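Local atomic coordinates of putative uncharacterized protein TTHB164 (Thermus thermophilus HB8, PDB entry 2ZOP), a protein that probably takes part in antiviral CRISPR defence as the Cmr5 subunit of the Cmr ribonucleoprotein complex, and assembles as a homotrimer. Residues Leu78-Ala81 with Ala82-Glu86; Arg40-Gly43 with Leu44-Leu48; Met1-Arg4 with Ser5-Trp8; Gly71-Asp74 with Leu75-Ala79. All coordinates share one frame; numbering follows the deposited sequence.

Along the chain the order is contact 3, contact 2, contact 4, contact 1, in an all-alpha fold. Contact 3 starts helix 4-19, contact 2 joins helix 25-42 to helix 44-52, contact 4 starts helix 75-84 and contact 1 ends it; the last two share Leu78 and Ala79, their centres about 10 Å apart. Contacts 1 and 2, with centres about 12 Å apart, meet in the core, where Ala82 CB lies 4.0 Å from Leu44 CD2. Leu48 CD2 likewise reaches Leu75 CD1 of contact 4 at 3.9 Å. Contact 3 stands apart, its nearest atoms about 6 Å from contact 4. The four contacts thus sit at the starts, ends and junctions of helices, three of them meeting in one packed region.

Contact 1 of 4, residues Leu78-Ala81 with Ala82-Glu86; sequences LAEA and AREAE
Glu80 holds CG opposite its backbone N (chi1 -176°) and bends once, at chi2 (54°), which sets its carboxylate between Arg83 and Glu84 on the last turns of helix 75-84. Arg83 sends CG the other way, beside its own backbone N (chi1 -58°), and its extended chain runs back along the preceding turn. Its NH1 meets Glu80 OE1 at 2.8 Å in a salt bridge whose hydrogen bond is weak, being strongly bent at the hydrogen. One face of the guanidinium lies over Ala79, with NH2 3.7 Å from Ala79 CB. The other carboxylate oxygen, Glu80 OE2, comes within 2.5 Å of Glu84 OE2. Beneath these side chains the backbone keeps its i to i+4 ladder, from Ala82 N to Leu78 O (2.9 Å) to Ala85 N to Ala81 O (3.1 Å), after which Ala85 leaves the helix. On the buried side, Leu78 and Ala82 pack against Leu93 of helix 87-111. Glu80 therefore has opposite electrostatic neighbours on its two oxygens: Arg83 would stabilise its negative charge, whereas so short an approach to Glu84 is consistent with a proton held between the two acids.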
ATOM      1  N   LEU A  78       6.926 -20.988  -5.196  1.00 16.23           N
ATOM      2  CA  LEU A  78       6.803 -19.548  -5.452  1.00 17.18           C
ATOM      3  C   LEU A  78       6.716 -18.781  -4.117  1.00 15.54           C
ATOM      4  O   LEU A  78       7.380 -17.761  -3.923  1.00 13.84           O
ATOM      5  CB  LEU A  78       5.554 -19.269  -6.306  1.00 16.03           C
ATOM      6  CG  LEU A  78       5.081 -17.804  -6.437  1.00 16.64           C
ATOM      7  CD1 LEU A  78       6.134 -16.961  -7.169  1.00 12.82           C
ATOM      8  CD2 LEU A  78       3.746 -17.759  -7.193  1.00 12.55           C
ATOM      9  N   ALA A  79       5.905 -19.287  -3.189  1.00 16.99           N
ATOM     10  CA  ALA A  79       5.745 -18.636  -1.886  1.00 19.89           C
ATOM     11  C   ALA A  79       7.075 -18.547  -1.134  1.00 21.28           C
ATOM     12  O   ALA A  79       7.380 -17.530  -0.511  1.00 20.83           O
ATOM     13  CB  ALA A  79       4.709 -19.399  -1.039  1.00 21.20           C
ATOM     14  N   GLU A  80       7.867 -19.610  -1.191  1.00 20.50           N
ATOM     15  CA  GLU A  80       9.156 -19.616  -0.503  1.00 22.14           C
ATOM     16  C   GLU A  80      10.096 -18.603  -1.158  1.00 17.80           C
ATOM     17  O   GLU A  80      10.802 -17.859  -0.476  1.00 20.23           O
ATOM     18  CB  GLU A  80       9.780 -21.018  -0.548  1.00 22.62           C
ATOM     19  CG  GLU A  80      11.093 -21.147   0.229  1.00 27.85           C
ATOM     20  CD  GLU A  80      10.978 -20.698   1.690  1.00 32.22           C
ATOM     21  OE1 GLU A  80       9.917 -20.921   2.314  1.00 32.39           O
ATOM     22  OE2 GLU A  80      11.963 -20.140   2.222  1.00 33.06           O
ATOM     23  N   ALA A  81      10.096 -18.580  -2.483  1.00 18.34           N
ATOM     24  CA  ALA A  81      10.940 -17.656  -3.230  1.00 19.15           C
ATOM     25  C   ALA A  81      10.588 -16.222  -2.843  1.00 17.79           C
ATOM     26  O   ALA A  81      11.458 -15.356  -2.777  1.00 18.62           O
ATOM     27  CB  ALA A  81      10.740 -17.864  -4.747  1.00 16.76           C
ATOM     28  N   ALA A  82       9.307 -15.973  -2.585  1.00 17.76           N
ATOM     29  CA  ALA A  82       8.866 -14.631  -2.201  1.00 17.37           C
ATOM     30  C   ALA A  82       9.358 -14.272  -0.797  1.00 18.22           C
ATOM     31  O   ALA A  82       9.748 -13.137  -0.542  1.00 17.25           O
ATOM     32  CB  ALA A  82       7.328 -14.538  -2.266  1.00 18.19           C
ATOM     33  N   ARG A  83       9.341 -15.247   0.107  1.00 18.75           N
ATOM     34  CA  ARG A  83       9.783 -15.021   1.485  1.00 21.80           C
ATOM     35  C   ARG A  83      11.286 -14.812   1.592  1.00 21.26           C
ATOM     36  O   ARG A  83      11.745 -14.079   2.457  1.00 24.56           O
ATOM     37  CB  ARG A  83       9.417 -16.205   2.384  1.00 21.85           C
ATOM     38  CG  ARG A  83       7.957 -16.534   2.445  1.00 27.96           C
ATOM     39  CD  ARG A  83       7.693 -17.584   3.520  1.00 29.58           C
ATOM     40  NE  ARG A  83       6.395 -18.213   3.315  1.00 32.72           N
ATOM     41  CZ  ARG A  83       6.222 -19.404   2.756  1.00 28.73           C
ATOM     42  NH1 ARG A  83       7.270 -20.113   2.352  1.00 24.53           N
ATOM     43  NH2 ARG A  83       4.996 -19.878   2.584  1.00 28.90           N
ATOM     44  N   GLU A  84      12.054 -15.471   0.732  1.00 18.49           N
ATOM     45  CA  GLU A  84      13.506 -15.339   0.790  1.00 22.69           C
ATOM     46  C   GLU A  84      14.049 -14.125   0.042  1.00 24.38           C
ATOM     47  O   GLU A  84      15.131 -13.638   0.351  1.00 28.48           O
ATOM     48  CB  GLU A  84      14.173 -16.618   0.262  1.00 23.97           C
ATOM     49  CG  GLU A  84      13.951 -17.832   1.169  1.00 26.80           C
ATOM     50  CD  GLU A  84      14.645 -19.088   0.679  1.00 29.30           C
ATOM     51  OE1 GLU A  84      15.734 -18.984   0.083  1.00 33.21           O
ATOM     52  OE2 GLU A  84      14.111 -20.188   0.906  1.00 29.59           O
ATOM     53  N   ALA A  85      13.282 -13.627  -0.924  1.00 23.82           N
ATOM     54  CA  ALA A  85      13.701 -12.485  -1.734  1.00 20.95           C
ATOM     55  C   ALA A  85      14.020 -11.210  -0.973  1.00 20.93           C
ATOM     56  O   ALA A  85      13.298 -10.819  -0.056  1.00 20.46           O
ATOM     57  CB  ALA A  85      12.651 -12.187  -2.774  1.00 22.34           C
ATOM     58  N   GLU A  86      15.118 -10.565  -1.359  1.00 23.35           N
ATOM     59  CA  GLU A  86      15.492  -9.295  -0.749  1.00 20.99           C
ATOM     60  C   GLU A  86      14.517  -8.305  -1.365  1.00 21.17           C
ATOM     61  O   GLU A  86      13.803  -8.657  -2.306  1.00 18.58           O
ATOM     62  CB  GLU A  86      16.944  -8.931  -1.081  1.00 24.82           C
ATOM     63  CG  GLU A  86      17.987  -9.756  -0.322  1.00 28.59           C
ATOM     64  CD  GLU A  86      17.799  -9.701   1.194  1.00 34.94           C
ATOM     65  OE1 GLU A  86      17.314  -8.672   1.710  1.00 30.98           O
ATOM     66  OE2 GLU A  86      18.150 -10.689   1.877  1.00 40.00           O
TER

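Contact 2 of 4, residues Arg40-Gly43 with Leu44-Leu48; sequences RQAG and LSQAL
A local helix-to-helix junction brings Ala42 and Gly43, at the close of helix 25-42, against Gln46 and Ala47 in the first turn of helix 44-52. Gly43 leaves helical geometry with a positive phi (100°), a conformation readily reached by a residue that has no side chain. Gly43 also holds the N-cap position, and its carbonyl O accepts from Ala47 N at 2.9 Å, the first helical bond of the new helix. With no capping side chain on Gly43, a water does comparable work: it accepts from Gln46 N at 2.8 Å and donates to Ala42 O at 3.0 Å, bridging the two helices. Gln46 places CG beside its own backbone N (chi1 -76°), and the extended chain runs back past the Ala42 carbonyl, leaving NE2 2.9 Å from Ala42 O; the two CB atoms of Ala42 and Gln46 touch at 3.8 Å. Ala42 and Gln46 also pack on Leu87 of the second subunit, while Leu44 turns inward onto helix 87-111 and Tyr90 OH bonds Ser45 N. This arrangement is a tight helix-to-helix junction in an all-alpha fold, with a positive-phi glycine at the N-cap and a water bound at the first turn of the second helix.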
ATOM      1  N   ARG A  40      -2.313  -6.464  -4.955  1.00 17.01           N
ATOM      2  CA  ARG A  40      -2.202  -5.007  -4.854  1.00 18.86           C
ATOM      3  C   ARG A  40      -2.484  -4.448  -3.461  1.00 19.77           C
ATOM      4  O   ARG A  40      -1.732  -3.629  -2.952  1.00 20.06           O
ATOM      5  CB  ARG A  40      -3.157  -4.319  -5.841  1.00 23.65           C
ATOM      6  CG  ARG A  40      -2.702  -4.308  -7.296  1.00 24.51           C
ATOM      7  CD  ARG A  40      -3.521  -3.302  -8.095  1.00 31.08           C
ATOM      8  NE  ARG A  40      -4.938  -3.657  -8.128  1.00 35.10           N
ATOM      9  CZ  ARG A  40      -5.456  -4.552  -8.963  1.00 33.74           C
ATOM     10  NH1 ARG A  40      -4.670  -5.172  -9.834  1.00 37.33           N
ATOM     11  NH2 ARG A  40      -6.752  -4.837  -8.922  1.00 38.12           N
ATOM     12  N   GLN A  41      -3.569  -4.899  -2.846  1.00 19.87           N
ATOM     13  CA  GLN A  41      -3.967  -4.390  -1.539  1.00 21.62           C
ATOM     14  C   GLN A  41      -3.322  -5.050  -0.323  1.00 22.26           C
ATOM     15  O   GLN A  41      -3.030  -4.378   0.661  1.00 20.90           O
ATOM     16  CB  GLN A  41      -5.492  -4.471  -1.411  1.00 22.35           C
ATOM     17  CG  GLN A  41      -6.243  -3.974  -2.644  1.00 27.82           C
ATOM     18  CD  GLN A  41      -7.738  -3.785  -2.405  1.00 34.51           C
ATOM     19  OE1 GLN A  41      -8.364  -4.550  -1.672  1.00 34.95           O
ATOM     20  NE2 GLN A  41      -8.316  -2.771  -3.042  1.00 34.07           N
ATOM     21  N   ALA A  42      -3.095  -6.357  -0.388  1.00 19.57           N
ATOM     22  CA  ALA A  42      -2.519  -7.078   0.745  1.00 18.47           C
ATOM     23  C   ALA A  42      -1.030  -7.371   0.601  1.00 18.58           C
ATOM     24  O   ALA A  42      -0.343  -7.641   1.592  1.00 18.96           O
ATOM     25  CB  ALA A  42      -3.292  -8.385   0.967  1.00 18.57           C
ATOM     26  N   GLY A  43      -0.527  -7.315  -0.627  1.00 14.75           N
ATOM     27  CA  GLY A  43       0.879  -7.588  -0.843  1.00 11.53           C
ATOM     28  C   GLY A  43       1.046  -9.012  -1.339  1.00 11.31           C
ATOM     29  O   GLY A  43       0.195  -9.860  -1.088  1.00 13.61           O
ATOM     30  N   LEU A  44       2.154  -9.278  -2.020  1.00 13.54           N
ATOM     31  CA  LEU A  44       2.411 -10.599  -2.587  1.00 14.05           C
ATOM     32  C   LEU A  44       2.366 -11.743  -1.589  1.00 13.34           C
ATOM     33  O   LEU A  44       1.585 -12.686  -1.735  1.00 13.41           O
ATOM     34  CB  LEU A  44       3.764 -10.604  -3.307  1.00 12.38           C
ATOM     35  CG  LEU A  44       4.144 -11.958  -3.927  1.00 15.71           C
ATOM     36  CD1 LEU A  44       3.091 -12.367  -4.954  1.00 12.40           C
ATOM     37  CD2 LEU A  44       5.530 -11.856  -4.577  1.00 10.94           C
ATOM     38  N   SER A  45       3.211 -11.662  -0.571  1.00 16.83           N
ATOM     39  CA  SER A  45       3.261 -12.700   0.445  1.00 19.71           C
ATOM     40  C   SER A  45       1.882 -13.019   1.025  1.00 18.74           C
ATOM     41  O   SER A  45       1.496 -14.191   1.132  1.00 18.57           O
ATOM     42  CB  SER A  45       4.222 -12.270   1.552  1.00 24.06           C
ATOM     43  OG  SER A  45       4.092 -13.109   2.682  1.00 35.69           O
ATOM     44  N   GLN A  46       1.130 -11.983   1.390  1.00 17.67           N
ATOM     45  CA  GLN A  46      -0.203 -12.183   1.951  1.00 18.35           C
ATOM     46  C   GLN A  46      -1.172 -12.775   0.941  1.00 14.32           C
ATOM     47  O   GLN A  46      -1.994 -13.622   1.279  1.00 13.42           O
ATOM     48  CB  GLN A  46      -0.780 -10.869   2.474  1.00 19.78           C
ATOM     49  CG  GLN A  46      -0.198 -10.403   3.798  1.00 26.19           C
ATOM     50  CD  GLN A  46      -1.125  -9.436   4.515  1.00 28.48           C
ATOM     51  OE1 GLN A  46      -2.112  -9.846   5.128  1.00 33.63           O
ATOM     52  NE2 GLN A  46      -0.818  -8.146   4.429  1.00 29.43           N
ATOM     53  N   ALA A  47      -1.091 -12.323  -0.302  1.00 14.70           N
ATOM     54  CA  ALA A  47      -1.981 -12.847  -1.326  1.00 15.16           C
ATOM     55  C   ALA A  47      -1.727 -14.347  -1.512  1.00 14.78           C
ATOM     56  O   ALA A  47      -2.658 -15.138  -1.578  1.00 13.95           O
ATOM     57  CB  ALA A  47      -1.757 -12.106  -2.644  1.00 15.01           C
ATOM     58  N   LEU A  48      -0.456 -14.729  -1.589  1.00 12.20           N
ATOM     59  CA  LEU A  48      -0.091 -16.131  -1.783  1.00 13.84           C
ATOM     60  C   LEU A  48      -0.508 -17.019  -0.616  1.00 14.23           C
ATOM     61  O   LEU A  48      -0.927 -18.162  -0.810  1.00 16.15           O
ATOM     62  CB  LEU A  48       1.419 -16.250  -2.017  1.00 12.46           C
ATOM     63  CG  LEU A  48       1.936 -15.501  -3.254  1.00 18.80           C
ATOM     64  CD1 LEU A  48       3.445 -15.698  -3.402  1.00 14.66           C
ATOM     65  CD2 LEU A  48       1.226 -16.024  -4.493  1.00 16.11           C
TER
HETATM   66  O   HOH W   1       2.113  -9.405   1.867  1.00 16.03           O

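Contact 3 of 4, residues Met1-Arg4 with Ser5-Trp8; sequences MRTR and SQVW. With SO4 (sulfate ion), chain H.
The contact is the N-terminal cap of helix 4-19, with Thr3 at the N-cap position. Its OG1 sits between the backbone N and the carbonyl carbon (chi1 77°), from where it accepts from Gln6 N at 3.2 Å. The Thr3 carbonyl O takes Val7 N at 3.0 Å and so begins the regular helical ladder. Arg4, the next residue, and Trp8 one turn on lie alongside each other and point the same way. Arg4 CG is 4.0 Å from the centroid of the Trp8 six-membered ring, over its face, a CH-pi contact. Further along, Trp8 CH2 lies under one face of the Arg4 guanidinium, 3.3 Å from NE, with the two planes inclined by 30°. Arg4 NH1 also forms a salt bridge to Glu96 on helix 87-111.

Arg2, just before the cap, lays one face of its guanidinium against Val7 CG2. A bound sulfate, probably from the crystallisation liquor, is held by the backbone and the side chain of Arg2: O3 accepts from Arg2 N at 2.9 Å and from Arg2 NE at 3.2 Å, while O1 receives weaker bonds from NE and NH2. Arg2 NH1 bonds Gln10. The backbone N-H and guanidinium of Arg2 thus form a local anion site that would probably attract negative charge, without proof of a natural ligand.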
HETATM    1  N   MSE A   1      10.771 -14.073 -31.465  1.00 52.29           N
HETATM    2  CA  MSE A   1      10.202 -14.918 -30.378  1.00 49.85           C
HETATM    3  C   MSE A   1       9.278 -14.112 -29.467  1.00 46.15           C
HETATM    4  O   MSE A   1       9.396 -12.891 -29.356  1.00 44.69           O
HETATM    5  CB  MSE A   1      11.327 -15.532 -29.543  1.00 54.20           C
HETATM    6  CG  MSE A   1      12.167 -14.517 -28.792  1.00 61.72           C
HETATM    7 SE   MSE A   1      13.441 -15.365 -27.611  1.00 73.12          SE
HETATM    8  CE  MSE A   1      14.950 -15.447 -28.819  1.00 65.02           C
ATOM      9  N   ARG A   2       8.359 -14.810 -28.811  1.00 43.76           N
ATOM     10  CA  ARG A   2       7.402 -14.177 -27.912  1.00 40.78           C
ATOM     11  C   ARG A   2       8.095 -13.446 -26.769  1.00 38.08           C
ATOM     12  O   ARG A   2       9.134 -13.890 -26.281  1.00 37.20           O
ATOM     13  CB  ARG A   2       6.456 -15.232 -27.334  1.00 38.52           C
ATOM     14  CG  ARG A   2       5.668 -15.999 -28.381  1.00 38.52           C
ATOM     15  CD  ARG A   2       4.812 -17.085 -27.744  1.00 38.00           C
ATOM     16  NE  ARG A   2       5.626 -18.141 -27.144  1.00 35.92           N
ATOM     17  CZ  ARG A   2       5.144 -19.111 -26.370  1.00 34.46           C
ATOM     18  NH1 ARG A   2       3.848 -19.166 -26.095  1.00 31.98           N
ATOM     19  NH2 ARG A   2       5.959 -20.032 -25.875  1.00 37.42           N
ATOM     20  N   THR A   3       7.521 -12.326 -26.345  1.00 38.07           N
ATOM     21  CA  THR A   3       8.095 -11.579 -25.233  1.00 38.32           C
ATOM     22  C   THR A   3       7.747 -12.335 -23.954  1.00 37.31           C
ATOM     23  O   THR A   3       6.837 -13.166 -23.942  1.00 33.76           O
ATOM     24  CB  THR A   3       7.526 -10.155 -25.133  1.00 37.49           C
ATOM     25  OG1 THR A   3       6.215 -10.199 -24.561  1.00 40.14           O
ATOM     26  CG2 THR A   3       7.450  -9.518 -26.513  1.00 40.76           C
ATOM     27  N   ARG A   4       8.473 -12.041 -22.884  1.00 35.58           N
ATOM     28  CA  ARG A   4       8.265 -12.700 -21.605  1.00 36.61           C
ATOM     29  C   ARG A   4       6.805 -12.707 -21.164  1.00 34.62           C
ATOM     30  O   ARG A   4       6.262 -13.755 -20.815  1.00 32.55           O
ATOM     31  CB  ARG A   4       9.127 -12.024 -20.541  1.00 40.72           C
ATOM     32  CG  ARG A   4       9.236 -12.791 -19.241  1.00 46.17           C
ATOM     33  CD  ARG A   4      10.047 -12.011 -18.215  1.00 54.35           C
ATOM     34  NE  ARG A   4       9.455 -10.705 -17.920  1.00 60.34           N
ATOM     35  CZ  ARG A   4       9.805  -9.939 -16.890  1.00 63.99           C
ATOM     36  NH1 ARG A   4      10.749 -10.345 -16.048  1.00 64.64           N
ATOM     37  NH2 ARG A   4       9.207  -8.768 -16.695  1.00 64.20           N
ATOM     38  N   SER A   5       6.170 -11.538 -21.185  1.00 33.57           N
ATOM     39  CA  SER A   5       4.777 -11.412 -20.770  1.00 32.58           C
ATOM     40  C   SER A   5       3.829 -12.116 -21.728  1.00 32.62           C
ATOM     41  O   SER A   5       2.741 -12.540 -21.340  1.00 28.67           O
ATOM     42  CB  SER A   5       4.388  -9.937 -20.657  1.00 31.36           C
ATOM     43  OG  SER A   5       4.554  -9.278 -21.897  1.00 42.58           O
ATOM     44  N   GLN A   6       4.242 -12.229 -22.985  1.00 31.15           N
ATOM     45  CA  GLN A   6       3.428 -12.894 -23.988  1.00 30.88           C
ATOM     46  C   GLN A   6       3.389 -14.388 -23.685  1.00 29.03           C
ATOM     47  O   GLN A   6       2.361 -15.046 -23.852  1.00 25.12           O
ATOM     48  CB  GLN A   6       4.022 -12.648 -25.368  1.00 34.37           C
ATOM     49  CG  GLN A   6       3.185 -13.159 -26.509  1.00 39.66           C
ATOM     50  CD  GLN A   6       3.317 -12.271 -27.726  1.00 43.82           C
ATOM     51  OE1 GLN A   6       4.426 -11.873 -28.101  1.00 42.26           O
ATOM     52  NE2 GLN A   6       2.187 -11.950 -28.352  1.00 42.51           N
ATOM     53  N   VAL A   7       4.519 -14.919 -23.234  1.00 27.10           N
ATOM     54  CA  VAL A   7       4.599 -16.326 -22.890  1.00 26.43           C
ATOM     55  C   VAL A   7       3.655 -16.613 -21.722  1.00 25.55           C
ATOM     56  O   VAL A   7       2.894 -17.582 -21.756  1.00 25.88           O
ATOM     57  CB  VAL A   7       6.042 -16.713 -22.518  1.00 28.12           C
ATOM     58  CG1 VAL A   7       6.080 -18.110 -21.925  1.00 26.68           C
ATOM     59  CG2 VAL A   7       6.917 -16.641 -23.758  1.00 29.13           C
ATOM     60  N   TRP A   8       3.698 -15.765 -20.697  1.00 23.35           N
ATOM     61  CA  TRP A   8       2.829 -15.928 -19.534  1.00 19.66           C
ATOM     62  C   TRP A   8       1.367 -15.854 -19.952  1.00 19.68           C
ATOM     63  O   TRP A   8       0.539 -16.638 -19.488  1.00 18.91           O
ATOM     64  CB  TRP A   8       3.071 -14.826 -18.498  1.00 20.98           C
ATOM     65  CG  TRP A   8       4.403 -14.843 -17.844  1.00 20.14           C
ATOM     66  CD1 TRP A   8       5.186 -15.932 -17.591  1.00 23.43           C
ATOM     67  CD2 TRP A   8       5.110 -13.709 -17.330  1.00 23.48           C
ATOM     68  NE1 TRP A   8       6.338 -15.546 -16.952  1.00 23.57           N
ATOM     69  CE2 TRP A   8       6.318 -14.187 -16.780  1.00 23.18           C
ATOM     70  CE3 TRP A   8       4.839 -12.334 -17.282  1.00 25.29           C
ATOM     71  CZ2 TRP A   8       7.262 -13.334 -16.189  1.00 25.68           C
ATOM     72  CZ3 TRP A   8       5.777 -11.487 -16.694  1.00 26.24           C
ATOM     73  CH2 TRP A   8       6.973 -11.991 -16.157  1.00 23.61           C
TER
HETATM   74  S   SO4 H 304       9.176 -18.676 -28.296  1.00 59.06           S
HETATM   75  O1  SO4 H 304       8.014 -19.572 -28.459  1.00 62.16           O
HETATM   76  O2  SO4 H 304       9.750 -18.367 -29.620  1.00 60.47           O
HETATM   77  O3  SO4 H 304       8.751 -17.422 -27.646  1.00 58.59           O
HETATM   78  O4  SO4 H 304      10.191 -19.343 -27.459  1.00 60.00           O

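Contact 4 of 4, residues Gly71-Asp74 with Leu75-Ala79; sequences GYRD and LRELA
Tyr72 and Leu78 form the tightly packed side of this turn, whereas Arg73 and Arg76 lie on its exposed side. Leu78 CD1 rests over the face of the Tyr72 ring, 4.0 Å from its centroid and 28° off the normal, a CH-pi contact with its nearest carbon, CE2, at 3.6 Å. Leu75, buried like Leu78, packs against Leu48 and Val51 of helix 44-52, and Tyr72 also touches Leu93 of helix 87-111.

Between them runs a set of polar bonds. Glu77 stretches its chain fully, CG opposite the backbone N (chi1 -175°), and so carries OE1 back to Arg73 N, a short 2.6 Å bond that is almost straight. In the other direction, Glu77 N is taken by Asp74 OD1 at 3.0 Å, and Leu78 N reaches Asp74 O at 3.2 Å. Toward solvent, Arg73 folds its guanidinium over Glu77 CB, which lies over one face 3.7 Å from NH2. Its NE donates to Asp74 OD2 at 2.7 Å in a salt bridge, the acceptor lying in the guanidinium plane although the donor stands above that of the carboxylate. Arg76 touches the turn only loosely, with its CB, while its far end leads away.

A Schellman motif at Gly71, which follows helix 57-69, and an aspartate N-cap at Asp74 on helix 75-84 together mark a compact helix-to-helix turn.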
ATOM      1  N   GLY A  71       7.052 -20.454 -14.025  1.00 22.86           N
ATOM      2  CA  GLY A  71       8.240 -21.290 -14.043  1.00 22.99           C
ATOM      3  C   GLY A  71       8.611 -21.986 -12.746  1.00 23.71           C
ATOM      4  O   GLY A  71       9.676 -22.607 -12.662  1.00 23.07           O
ATOM      5  N   TYR A  72       7.752 -21.887 -11.735  1.00 18.55           N
ATOM      6  CA  TYR A  72       8.011 -22.542 -10.455  1.00 17.77           C
ATOM      7  C   TYR A  72       7.322 -23.899 -10.457  1.00 16.01           C
ATOM      8  O   TYR A  72       6.421 -24.135 -11.259  1.00 12.76           O
ATOM      9  CB  TYR A  72       7.468 -21.689  -9.304  1.00 16.23           C
ATOM     10  CG  TYR A  72       8.220 -20.391  -9.137  1.00 20.14           C
ATOM     11  CD1 TYR A  72       9.379 -20.330  -8.369  1.00 15.53           C
ATOM     12  CD2 TYR A  72       7.797 -19.233  -9.788  1.00 19.13           C
ATOM     13  CE1 TYR A  72      10.104 -19.141  -8.254  1.00 20.18           C
ATOM     14  CE2 TYR A  72       8.505 -18.050  -9.681  1.00 21.70           C
ATOM     15  CZ  TYR A  72       9.654 -18.004  -8.917  1.00 19.30           C
ATOM     16  OH  TYR A  72      10.350 -16.819  -8.808  1.00 22.65           O
ATOM     17  N   ARG A  73       7.739 -24.779  -9.555  1.00 14.86           N
ATOM     18  CA  ARG A  73       7.146 -26.109  -9.452  1.00 18.92           C
ATOM     19  C   ARG A  73       5.665 -26.047  -9.072  1.00 19.10           C
ATOM     20  O   ARG A  73       4.829 -26.748  -9.648  1.00 17.04           O
ATOM     21  CB  ARG A  73       7.892 -26.927  -8.393  1.00 19.96           C
ATOM     22  CG  ARG A  73       7.433 -28.369  -8.269  1.00 24.55           C
ATOM     23  CD  ARG A  73       7.985 -29.002  -6.992  1.00 26.43           C
ATOM     24  NE  ARG A  73       7.533 -28.263  -5.818  1.00 24.24           N
ATOM     25  CZ  ARG A  73       8.334 -27.650  -4.948  1.00 25.13           C
ATOM     26  NH1 ARG A  73       9.655 -27.684  -5.098  1.00 22.01           N
ATOM     27  NH2 ARG A  73       7.802 -26.970  -3.938  1.00 20.13           N
ATOM     28  N   ASP A  74       5.359 -25.208  -8.087  1.00 16.37           N
ATOM     29  CA  ASP A  74       3.998 -25.052  -7.585  1.00 18.91           C
ATOM     30  C   ASP A  74       3.915 -23.820  -6.693  1.00 15.74           C
ATOM     31  O   ASP A  74       4.900 -23.104  -6.515  1.00 15.60           O
ATOM     32  CB  ASP A  74       3.586 -26.294  -6.780  1.00 17.54           C
ATOM     33  CG  ASP A  74       4.624 -26.680  -5.730  1.00 19.73           C
ATOM     34  OD1 ASP A  74       5.209 -25.776  -5.102  1.00 18.53           O
ATOM     35  OD2 ASP A  74       4.854 -27.891  -5.526  1.00 21.47           O
ATOM     36  N   LEU A  75       2.736 -23.584  -6.130  1.00 16.78           N
ATOM     37  CA  LEU A  75       2.521 -22.437  -5.257  1.00 16.28           C
ATOM     38  C   LEU A  75       3.528 -22.392  -4.108  1.00 15.17           C
ATOM     39  O   LEU A  75       4.054 -21.321  -3.787  1.00 14.88           O
ATOM     40  CB  LEU A  75       1.090 -22.457  -4.693  1.00 13.98           C
ATOM     41  CG  LEU A  75       0.685 -21.257  -3.827  1.00 19.58           C
ATOM     42  CD1 LEU A  75       0.913 -19.955  -4.605  1.00 13.84           C
ATOM     43  CD2 LEU A  75      -0.779 -21.380  -3.424  1.00 15.30           C
ATOM     44  N   ARG A  76       3.797 -23.547  -3.487  1.00 14.68           N
ATOM     45  CA  ARG A  76       4.746 -23.591  -2.376  1.00 17.31           C
ATOM     46  C   ARG A  76       6.132 -23.078  -2.755  1.00 18.44           C
ATOM     47  O   ARG A  76       6.752 -22.330  -1.994  1.00 17.27           O
ATOM     48  CB  ARG A  76       4.891 -25.015  -1.810  1.00 21.27           C
ATOM     49  CG  ARG A  76       3.806 -25.414  -0.833  1.00 27.78           C
ATOM     50  CD  ARG A  76       4.146 -26.732  -0.141  1.00 31.84           C
ATOM     51  NE  ARG A  76       3.115 -27.122   0.816  1.00 36.81           N
ATOM     52  CZ  ARG A  76       1.875 -27.474   0.485  1.00 42.30           C
ATOM     53  NH1 ARG A  76       1.496 -27.497  -0.785  1.00 44.36           N
ATOM     54  NH2 ARG A  76       1.007 -27.804   1.430  1.00 46.44           N
ATOM     55  N   GLU A  77       6.638 -23.476  -3.915  1.00 17.40           N
ATOM     56  CA  GLU A  77       7.968 -22.999  -4.287  1.00 19.50           C
ATOM     57  C   GLU A  77       7.957 -21.482  -4.519  1.00 16.96           C
ATOM     58  O   GLU A  77       8.864 -20.774  -4.085  1.00 15.40           O
ATOM     59  CB  GLU A  77       8.489 -23.722  -5.529  1.00 17.04           C
ATOM     60  CG  GLU A  77       9.917 -23.315  -5.862  1.00 23.75           C
ATOM     61  CD  GLU A  77      10.491 -24.029  -7.065  1.00 23.43           C
ATOM     62  OE1 GLU A  77       9.805 -24.121  -8.094  1.00 25.14           O
ATOM     63  OE2 GLU A  77      11.647 -24.485  -6.985  1.00 30.92           O
ATOM     64  N   LEU A  78       6.926 -20.988  -5.196  1.00 16.23           N
ATOM     65  CA  LEU A  78       6.803 -19.548  -5.452  1.00 17.18           C
ATOM     66  C   LEU A  78       6.716 -18.781  -4.117  1.00 15.54           C
ATOM     67  O   LEU A  78       7.380 -17.761  -3.923  1.00 13.84           O
ATOM     68  CB  LEU A  78       5.554 -19.269  -6.306  1.00 16.03           C
ATOM     69  CG  LEU A  78       5.081 -17.804  -6.437  1.00 16.64           C
ATOM     70  CD1 LEU A  78       6.134 -16.961  -7.169  1.00 12.82           C
ATOM     71  CD2 LEU A  78       3.746 -17.759  -7.193  1.00 12.55           C
ATOM     72  N   ALA A  79       5.905 -19.287  -3.189  1.00 16.99           N
ATOM     73  CA  ALA A  79       5.745 -18.636  -1.886  1.00 19.89           C
ATOM     74  C   ALA A  79       7.075 -18.547  -1.134  1.00 21.28           C
ATOM     75  O   ALA A  79       7.380 -17.530  -0.511  1.00 20.83           O
ATOM     76  CB  ALA A  79       4.709 -19.399  -1.039  1.00 21.20           C
TER